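Local coordinates for protein malonyl-CoA decarboxylase (Rhodopseudomonas palustris, PDB 4KSA) that probably catalyses the decarboxylation of malonyl-CoA to acetyl-CoA and carbon dioxide, at residues A[194-199]-A[231-236]; A[238-243]-A[260-265]; A[391-396]-A[410-415]. All coordinates share one frame; numbering follows the deposited sequence.

Contact 1. Residues A[194-199]-A[231-236]; sequences EQVHTI and FVEVAL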
loop_
_atom_site.group_PDB
_atom_site.type_symbol
_atom_site.label_atom_id
_atom_site.label_comp_id
_atom_site.label_asym_id
_atom_site.label_seq_id
_atom_site.Cartn_x
_atom_site.Cartn_y
_atom_site.Cartn_z
ATOM N N GLU A 194 23.562 -12.901 9.267
ATOM C CA GLU A 194 24.465 -13.059 8.129
ATOM C C GLU A 194 25.373 -14.273 8.314
ATOM O O GLU A 194 26.035 -14.406 9.350
ATOM C CB GLU A 194 25.315 -11.794 7.934
ATOM C CG GLU A 194 26.343 -11.893 6.796
ATOM C CD GLU A 194 25.712 -12.096 5.421
ATOM O OE1 GLU A 194 26.417 -12.581 4.508
ATOM O OE2 GLU A 194 24.520 -11.762 5.247
ATOM N N GLN A 195 25.399 -15.143 7.301
ATOM C CA GLN A 195 26.209 -16.369 7.319
ATOM C C GLN A 195 27.613 -16.198 6.738
ATOM O O GLN A 195 28.587 -16.035 7.474
ATOM C CB GLN A 195 25.480 -17.483 6.563
ATOM C CG GLN A 195 24.129 -17.835 7.158
ATOM C CD GLN A 195 24.209 -18.117 8.652
ATOM O OE1 GLN A 195 24.943 -19.005 9.092
ATOM N NE2 GLN A 195 23.452 -17.359 9.438
ATOM N N VAL A 196 27.714 -16.251 5.416
ATOM C CA VAL A 196 28.999 -16.084 4.746
ATOM C C VAL A 196 29.691 -14.782 5.161
ATOM O O VAL A 196 30.459 -14.759 6.125
ATOM C CB VAL A 196 28.834 -16.088 3.209
ATOM C CG1 VAL A 196 28.922 -17.511 2.668
ATOM C CG2 VAL A 196 27.495 -15.470 2.841
ATOM N N HIS A 197 29.405 -13.705 4.433
ATOM C CA HIS A 197 30.001 -12.389 4.688
ATOM C C HIS A 197 30.147 -12.017 6.163
ATOM O O HIS A 197 29.400 -12.498 7.017
ATOM C CB HIS A 197 29.186 -11.308 3.975
ATOM C CG HIS A 197 29.039 -11.540 2.505
ATOM N ND1 HIS A 197 30.113 -11.546 1.642
ATOM C CD2 HIS A 197 27.945 -11.794 1.748
ATOM C CE1 HIS A 197 29.688 -11.794 0.416
ATOM N NE2 HIS A 197 28.377 -11.948 0.453
ATOM N N THR A 198 31.124 -11.156 6.446
ATOM C CA THR A 198 31.391 -10.683 7.805
ATOM C C THR A 198 30.796 -9.288 7.954
ATOM O O THR A 198 31.057 -8.405 7.137
ATOM C CB THR A 198 32.916 -10.596 8.095
ATOM O OG1 THR A 198 33.523 -11.883 7.908
ATOM C CG2 THR A 198 33.161 -10.126 9.526
ATOM N N ILE A 199 29.998 -9.081 8.996
ATOM C CA ILE A 199 29.384 -7.777 9.191
ATOM C C ILE A 199 29.423 -7.290 10.641
ATOM O O ILE A 199 29.074 -8.027 11.571
ATOM C CB ILE A 199 27.919 -7.780 8.655
ATOM C CG1 ILE A 199 27.927 -8.099 7.152
ATOM C CG2 ILE A 199 27.265 -6.426 8.893
ATOM C CD1 ILE A 199 26.556 -8.250 6.529
ATOM N N PHE A 231 16.676 -16.756 4.819
ATOM C CA PHE A 231 17.512 -15.737 4.176
ATOM C C PHE A 231 18.339 -16.387 3.060
ATOM O O PHE A 231 19.158 -17.266 3.324
ATOM C CB PHE A 231 18.434 -15.125 5.230
ATOM C CG PHE A 231 19.305 -14.036 4.716
ATOM C CD1 PHE A 231 18.758 -12.956 4.036
ATOM C CD2 PHE A 231 20.679 -14.072 4.921
ATOM C CE1 PHE A 231 19.574 -11.916 3.559
ATOM C CE2 PHE A 231 21.502 -13.041 4.452
ATOM C CZ PHE A 231 20.948 -11.962 3.768
ATOM N N VAL A 232 18.123 -15.946 1.822
ATOM C CA VAL A 232 18.826 -16.488 0.662
ATOM C C VAL A 232 19.802 -15.504 0.008
ATOM O O VAL A 232 19.406 -14.452 -0.467
ATOM C CB VAL A 232 17.812 -16.946 -0.399
ATOM C CG1 VAL A 232 18.520 -17.630 -1.549
ATOM C CG2 VAL A 232 16.822 -17.883 0.221
ATOM N N GLU A 233 21.081 -15.855 -0.022
ATOM C CA GLU A 233 22.099 -14.993 -0.627
ATOM C C GLU A 233 22.480 -15.468 -2.035
ATOM O O GLU A 233 22.727 -16.648 -2.265
ATOM C CB GLU A 233 23.324 -14.938 0.273
ATOM C CG GLU A 233 22.996 -14.378 1.631
ATOM C CD GLU A 233 24.208 -14.217 2.499
ATOM O OE1 GLU A 233 25.085 -13.416 2.117
ATOM O OE2 GLU A 233 24.287 -14.888 3.553
ATOM N N VAL A 234 22.516 -14.535 -2.978
ATOM C CA VAL A 234 22.825 -14.860 -4.368
ATOM C C VAL A 234 23.934 -13.992 -4.959
ATOM O O VAL A 234 24.153 -12.861 -4.528
ATOM C CB VAL A 234 21.571 -14.696 -5.258
ATOM C CG1 VAL A 234 21.892 -15.062 -6.681
ATOM C CG2 VAL A 234 20.448 -15.569 -4.738
ATOM N N ALA A 235 24.637 -14.541 -5.948
ATOM C CA ALA A 235 25.707 -13.825 -6.649
ATOM C C ALA A 235 25.413 -13.828 -8.151
ATOM O O ALA A 235 25.118 -14.876 -8.723
ATOM C CB ALA A 235 27.051 -14.490 -6.377
ATOM N N LEU A 236 25.459 -12.649 -8.772
ATOM C CA LEU A 236 25.229 -12.529 -10.211
ATOM C C LEU A 236 26.547 -12.763 -10.944
ATOM O O LEU A 236 27.541 -12.069 -10.692
ATOM C CB LEU A 236 24.686 -11.144 -10.556
ATOM C CG LEU A 236 23.216 -10.850 -10.245
ATOM C CD1 LEU A 236 22.486 -12.146 -9.900
ATOM C CD2 LEU A 236 23.138 -9.827 -9.110
#
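Glu194 and Glu233 bring their carboxylates together where the loop 194-199 meets the strand 231-236. OE1 of Glu194 lies 2.9 Å from OE1 of Glu233, two acceptors with no hydrogen bond between them, and the two carboxylate planes are turned 66° apart. Arg208 forms a salt bridge with Glu233 OE1 and a long, weak ion pair with Glu194 OE2, which would offset the repulsion. Glu233 reaches across with its chain extended beyond CG, whereas the Glu194 chain bends at chi2 (62°), which turns CD toward the Glu233 carboxylate. The other Glu194 oxygen, OE2, comes to the edge of the Phe231 ring, 3.4 Å from CE2 and near the ring plane. Val196 and His197 come in from the loop, their side chains running past Glu233 in the opposite direction. Val196 CG2 sits 3.2 Å from Glu233 OE1, and His197 presents its ring edge, CD2 being 3.3 Å from that same oxygen. Ser267 bonds Glu233 OE2, and His197 NE2 is hydrogen-bonded to Tyr266 OH. The loop follows helix 184-193 and leads into helix 202-209, source of Arg208; its side chains meet Phe231 and Glu233 of strand 230-237, which runs between strands 214-220 and 262-270.

Contact 2. Residues A[238-243]-A[260-265]; sequences KDSPAA and ATTAVF
A classic beta bulge, in which Thr261 and Thr262 both face Thr237, opens the strand 262-265, and the loop leaving Thr237 runs on over those two threonines from Lys238. The loop from 238 to 241 travels in nearly the direction of 260-264, the two paths 24° apart, yet no hydrogen bond crosses between the segments. Thr261 OG1, set between its own backbone N and carbonyl carbon (chi1 50°), sits 3.3 Å from Lys238 CA, and the lysine chain crosses the threonine at about a right angle. The neighbouring hydroxyl, Thr262 OG1, is 3.4 Å from Thr261 OG1 in a weak hydrogen bond that either could donate. It also lies 3.2 Å from Asp239 N, but there the angle is too poor for a bond. Thr262 CG2 is anti to the backbone N and lies 3.9 Å from Ser240 OG. Two residues farther along, on the same side of the strand, Val264 CG2 packs against Pro241 CG at 4.2 Å. This segment of loop connects strand 230-237 to helix 244-248. It passes over the sheet where strand 262-270 lies between strands 230-237 and 301-304, and Ser240 reaches Val303 of the latter.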
loop_
_atom_site.group_PDB
_atom_site.type_symbol
_atom_site.label_atom_id
_atom_site.label_comp_id
_atom_site.label_asym_id
_atom_site.label_seq_id
_atom_site.Cartn_x
_atom_site.Cartn_y
_atom_site.Cartn_z
ATOM N N LYS A 238 28.734 -14.871 -14.646
ATOM C CA LYS A 238 28.754 -15.324 -16.039
ATOM C C LYS A 238 29.221 -16.783 -16.180
ATOM O O LYS A 238 29.600 -17.219 -17.268
ATOM C CB LYS A 238 29.652 -14.394 -16.868
ATOM C CG LYS A 238 28.992 -13.069 -17.246
ATOM C CD LYS A 238 29.982 -12.066 -17.847
ATOM C CE LYS A 238 30.849 -11.425 -16.771
ATOM N NZ LYS A 238 31.616 -10.252 -17.281
ATOM N N ASP A 239 29.167 -17.538 -15.082
ATOM C CA ASP A 239 29.593 -18.937 -15.073
ATOM C C ASP A 239 29.249 -19.573 -13.727
ATOM O O ASP A 239 29.336 -18.918 -12.693
ATOM C CB ASP A 239 31.105 -19.005 -15.249
ATOM C CG ASP A 239 31.840 -18.400 -14.064
ATOM O OD1 ASP A 239 31.571 -17.221 -13.740
ATOM O OD2 ASP A 239 32.676 -19.102 -13.450
ATOM N N SER A 240 28.892 -20.852 -13.747
ATOM C CA SER A 240 28.557 -21.601 -12.538
ATOM C C SER A 240 29.837 -22.062 -11.813
ATOM O O SER A 240 30.352 -23.133 -12.098
ATOM C CB SER A 240 27.730 -22.825 -12.928
ATOM O OG SER A 240 26.748 -22.476 -13.889
ATOM N N PRO A 241 30.337 -21.283 -10.836
ATOM C CA PRO A 241 31.561 -21.640 -10.100
ATOM C C PRO A 241 31.695 -23.014 -9.445
ATOM O O PRO A 241 30.741 -23.786 -9.313
ATOM C CB PRO A 241 31.691 -20.514 -9.075
ATOM C CG PRO A 241 30.273 -20.161 -8.803
ATOM C CD PRO A 241 29.676 -20.134 -10.193
ATOM N N ALA A 242 32.918 -23.300 -9.028
ATOM C CA ALA A 242 33.212 -24.563 -8.392
ATOM C C ALA A 242 33.906 -24.309 -7.057
ATOM O O ALA A 242 34.164 -25.241 -6.300
ATOM C CB ALA A 242 34.088 -25.409 -9.305
ATOM N N ALA A 243 34.202 -23.047 -6.767
ATOM C CA ALA A 243 34.850 -22.698 -5.508
ATOM C C ALA A 243 34.310 -21.365 -4.987
ATOM O O ALA A 243 34.100 -20.435 -5.764
ATOM C CB ALA A 243 36.361 -22.626 -5.695
ATOM N N ALA A 260 25.423 -10.046 -16.183
ATOM C CA ALA A 260 25.402 -11.412 -15.686
ATOM C C ALA A 260 24.442 -12.310 -16.454
ATOM O O ALA A 260 23.463 -11.839 -17.028
ATOM C CB ALA A 260 25.054 -11.415 -14.190
ATOM N N THR A 261 24.744 -13.605 -16.456
ATOM C CA THR A 261 23.923 -14.608 -17.129
ATOM C C THR A 261 23.539 -15.703 -16.159
ATOM O O THR A 261 22.556 -16.425 -16.368
ATOM C CB THR A 261 24.684 -15.300 -18.238
ATOM O OG1 THR A 261 25.943 -15.751 -17.717
ATOM C CG2 THR A 261 24.888 -14.360 -19.414
ATOM N N THR A 262 24.344 -15.836 -15.108
ATOM C CA THR A 262 24.127 -16.858 -14.090
ATOM C C THR A 262 23.766 -16.289 -12.723
ATOM O O THR A 262 24.302 -15.263 -12.278
ATOM C CB THR A 262 25.386 -17.729 -13.886
ATOM O OG1 THR A 262 26.038 -17.926 -15.142
ATOM C CG2 THR A 262 25.010 -19.086 -13.324
ATOM N N ALA A 263 22.851 -16.983 -12.064
ATOM C CA ALA A 263 22.429 -16.620 -10.727
ATOM C C ALA A 263 22.941 -17.750 -9.838
ATOM O O ALA A 263 22.556 -18.910 -10.022
ATOM C CB ALA A 263 20.909 -16.535 -10.662
ATOM N N VAL A 264 23.822 -17.436 -8.895
ATOM C CA VAL A 264 24.316 -18.488 -8.037
ATOM C C VAL A 264 24.041 -18.368 -6.515
ATOM O O VAL A 264 24.569 -17.505 -5.800
ATOM C CB VAL A 264 25.811 -18.734 -8.304
ATOM C CG1 VAL A 264 26.562 -17.435 -8.303
ATOM C CG2 VAL A 264 26.371 -19.681 -7.256
ATOM N N PHE A 265 23.180 -19.261 -6.043
ATOM C CA PHE A 265 22.811 -19.329 -4.644
ATOM C C PHE A 265 24.038 -19.829 -3.928
ATOM O O PHE A 265 24.573 -20.872 -4.282
ATOM C CB PHE A 265 21.667 -20.320 -4.488
ATOM C CG PHE A 265 20.456 -19.929 -5.252
ATOM C CD1 PHE A 265 19.634 -18.914 -4.787
ATOM C CD2 PHE A 265 20.193 -20.491 -6.490
ATOM C CE1 PHE A 265 18.577 -18.457 -5.544
ATOM C CE2 PHE A 265 19.129 -20.036 -7.261
ATOM C CZ PHE A 265 18.322 -19.016 -6.787
#

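Contact 3. Residues A[391-396]-A[410-415]; sequences DRLNFL and LMVNYL
Asn394 and Asn413 project to the same face of the sheet, and both hold CG anti to the carbonyl carbon, beside the backbone N (chi1 -59° and -51°), from where their amides meet between the neighbouring strands. They cross at about a right angle, with the amide planes 77° apart. Asn394 ND2 donates to Asn413 OD1 over 2.7 Å; the acceptor lies in the Asn394 amide plane, while the donor stands above the carbonyl plane of Asn413. Arg392, its chain bent at chi2 and chi3, lies beside Asn413 and points the same way, so that Asn413 OD1 sits over one guanidinium face. Arg392 NH2 donates instead to Asn394 OD1 at 3.2 Å, in the guanidinium plane and on an oxygen lone pair. Together these bonds tie three polar side chains across one face.

Behind them the backbones pair as antiparallel strands. Asn394 and Met411, built as selenomethionine, form a hydrogen-bonded pair, with Met411 N giving Asn394 O a nearly straight bond of 3.2 Å. Arg392 and Asn413 form another, Asn413 N reaching Arg392 O at 3.1 Å. A classic beta bulge follows, because Asp391 and Arg392 both face Asn413: Asp391 N bonds Asn413 O, and the bond from Arg392 N to that same oxygen is weak. On the opposite face, in the non-hydrogen-bonded pair, Leu393 CD2 packs 3.5 Å from Val412 CG1. At the bulge, Asp391 CB rests 3.6 Å from Leu415 CB, the carboxylate itself being bridged to Arg389. Strand 389-394 is one of the two edge strands of the sheet in this chain, and 411-416 separates it from 301-304, whose Thr304 O accepts from Asn413 ND2. Helix 347-367 covers the leucine-valine face through Phe365.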
loop_
_atom_site.group_PDB
_atom_site.type_symbol
_atom_site.label_atom_id
_atom_site.label_comp_id
_atom_site.label_asym_id
_atom_site.label_seq_id
_atom_site.Cartn_x
_atom_site.Cartn_y
_atom_site.Cartn_z
ATOM N N ASP A 391 24.006 -31.484 -10.095
ATOM C CA ASP A 391 24.729 -31.255 -11.337
ATOM C C ASP A 391 26.254 -31.432 -11.396
ATOM O O ASP A 391 26.779 -31.842 -12.429
ATOM C CB ASP A 391 24.363 -29.861 -11.855
ATOM C CG ASP A 391 24.411 -29.760 -13.367
ATOM O OD1 ASP A 391 23.715 -30.553 -14.036
ATOM O OD2 ASP A 391 25.136 -28.875 -13.882
ATOM N N ARG A 392 26.976 -31.123 -10.330
ATOM C CA ARG A 392 28.420 -31.288 -10.363
ATOM C C ARG A 392 29.051 -31.336 -8.987
ATOM O O ARG A 392 28.608 -30.654 -8.082
ATOM C CB ARG A 392 29.066 -30.170 -11.185
ATOM C CG ARG A 392 30.376 -29.645 -10.595
ATOM C CD ARG A 392 31.329 -29.169 -11.665
ATOM N NE ARG A 392 30.679 -28.298 -12.630
ATOM C CZ ARG A 392 30.629 -26.970 -12.548
ATOM N NH1 ARG A 392 29.998 -26.274 -13.493
ATOM N NH2 ARG A 392 31.217 -26.340 -11.535
ATOM N N LEU A 393 30.101 -32.138 -8.847
ATOM C CA LEU A 393 30.813 -32.273 -7.581
ATOM C C LEU A 393 32.090 -31.453 -7.684
ATOM O O LEU A 393 32.889 -31.665 -8.582
ATOM C CB LEU A 393 31.132 -33.745 -7.321
ATOM C CG LEU A 393 29.949 -34.707 -7.474
ATOM C CD1 LEU A 393 30.367 -36.111 -7.081
ATOM C CD2 LEU A 393 28.805 -34.249 -6.594
ATOM N N ASN A 394 32.290 -30.516 -6.769
ATOM C CA ASN A 394 33.463 -29.661 -6.834
ATOM C C ASN A 394 34.552 -30.009 -5.845
ATOM O O ASN A 394 34.597 -29.453 -4.749
ATOM C CB ASN A 394 33.060 -28.202 -6.629
ATOM C CG ASN A 394 32.071 -27.727 -7.661
ATOM O OD1 ASN A 394 32.359 -27.726 -8.855
ATOM N ND2 ASN A 394 30.890 -27.325 -7.209
ATOM N N PHE A 395 35.445 -30.912 -6.239
ATOM C CA PHE A 395 36.547 -31.307 -5.371
ATOM C C PHE A 395 37.319 -30.049 -4.962
ATOM O O PHE A 395 37.595 -29.184 -5.795
ATOM C CB PHE A 395 37.490 -32.273 -6.103
ATOM C CG PHE A 395 38.554 -32.863 -5.217
ATOM C CD1 PHE A 395 38.241 -33.880 -4.314
ATOM C CD2 PHE A 395 39.851 -32.365 -5.236
ATOM C CE1 PHE A 395 39.206 -34.386 -3.442
ATOM C CE2 PHE A 395 40.821 -32.866 -4.364
ATOM C CZ PHE A 395 40.497 -33.876 -3.468
ATOM N N LEU A 396 37.647 -29.949 -3.678
ATOM C CA LEU A 396 38.391 -28.807 -3.153
ATOM C C LEU A 396 37.799 -27.441 -3.493
ATOM O O LEU A 396 38.520 -26.511 -3.840
ATOM C CB LEU A 396 39.844 -28.876 -3.622
ATOM C CG LEU A 396 40.705 -29.886 -2.861
ATOM C CD1 LEU A 396 42.126 -29.940 -3.414
ATOM C CD2 LEU A 396 40.718 -29.472 -1.403
ATOM N N LEU A 410 34.971 -30.559 -0.156
ATOM C CA LEU A 410 34.030 -30.906 -1.205
ATOM C C LEU A 410 32.753 -30.071 -1.208
ATOM O O LEU A 410 32.032 -30.012 -0.215
ATOM C CB LEU A 410 33.677 -32.394 -1.099
ATOM C CG LEU A 410 33.006 -33.087 -2.292
ATOM C CD1 LEU A 410 31.503 -32.970 -2.222
ATOM C CD2 LEU A 410 33.540 -32.485 -3.587
HETATM N N MSE A 411 32.490 -29.422 -2.339
HETATM C CA MSE A 411 31.290 -28.612 -2.532
HETATM C C MSE A 411 30.593 -29.143 -3.771
HETATM O O MSE A 411 31.113 -30.027 -4.448
HETATM C CB MSE A 411 31.631 -27.143 -2.751
HETATM C CG MSE A 411 32.152 -26.435 -1.525
HETATM SE SE MSE A 411 32.107 -24.513 -1.767
HETATM C CE MSE A 411 30.409 -24.149 -0.892
ATOM N N VAL A 412 29.409 -28.620 -4.057
ATOM C CA VAL A 412 28.669 -29.046 -5.230
ATOM C C VAL A 412 27.789 -27.934 -5.762
ATOM O O VAL A 412 27.644 -26.882 -5.146
ATOM C CB VAL A 412 27.762 -30.237 -4.940
ATOM C CG1 VAL A 412 28.580 -31.424 -4.482
ATOM C CG2 VAL A 412 26.733 -29.846 -3.915
ATOM N N ASN A 413 27.223 -28.172 -6.936
ATOM C CA ASN A 413 26.325 -27.225 -7.554
ATOM C C ASN A 413 25.070 -28.027 -7.790
ATOM O O ASN A 413 25.138 -29.171 -8.242
ATOM C CB ASN A 413 26.828 -26.737 -8.917
ATOM C CG ASN A 413 28.255 -26.230 -8.891
ATOM O OD1 ASN A 413 29.176 -26.931 -9.299
ATOM N ND2 ASN A 413 28.447 -25.009 -8.428
ATOM N N TYR A 414 23.925 -27.459 -7.440
ATOM C CA TYR A 414 22.665 -28.130 -7.709
ATOM C C TYR A 414 22.174 -27.254 -8.854
ATOM O O TYR A 414 22.466 -26.060 -8.891
ATOM C CB TYR A 414 21.737 -28.090 -6.492
ATOM C CG TYR A 414 22.157 -29.025 -5.368
ATOM C CD1 TYR A 414 21.707 -30.345 -5.323
ATOM C CD2 TYR A 414 23.001 -28.580 -4.339
ATOM C CE1 TYR A 414 22.076 -31.211 -4.276
ATOM C CE2 TYR A 414 23.386 -29.436 -3.290
ATOM C CZ TYR A 414 22.916 -30.746 -3.267
ATOM O OH TYR A 414 23.286 -31.580 -2.235
ATOM N N LEU A 415 21.477 -27.845 -9.813
ATOM C CA LEU A 415 21.023 -27.094 -10.970
ATOM C C LEU A 415 19.517 -26.906 -10.935
ATOM O O LEU A 415 18.750 -27.878 -10.907
ATOM C CB LEU A 415 21.467 -27.829 -12.249
ATOM C CG LEU A 415 21.378 -27.202 -13.647
ATOM C CD1 LEU A 415 19.932 -27.196 -14.118
ATOM C CD2 LEU A 415 21.980 -25.807 -13.628
#

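All three contacts reach one mixed sheet, in what is consistent with an acetyltransferase-like domain. Contacts 1 and 2 lie on neighbouring strands, 230-237 and 262-270, and Ala235 O probably accepts from Val264 N at 2.9 Å; contact 3 occupies an edge. Contact 2 touches contact 3 through Pro241 O, probably hydrogen-bonded to Asn413 ND2 at 2.7 Å. Each is partly buried, but contact 3 has no exposed touching residue, while contacts 1 and 2 include exposed loop residues (Gln195; Lys238 and Asp239). Contact 1 gathers acidic side chains that Arg208 probably balances, contact 2 is van der Waals contact without hydrogen bonds between its segments, and contact 3 is true strand pairing, burying the largest surface, 504 Å².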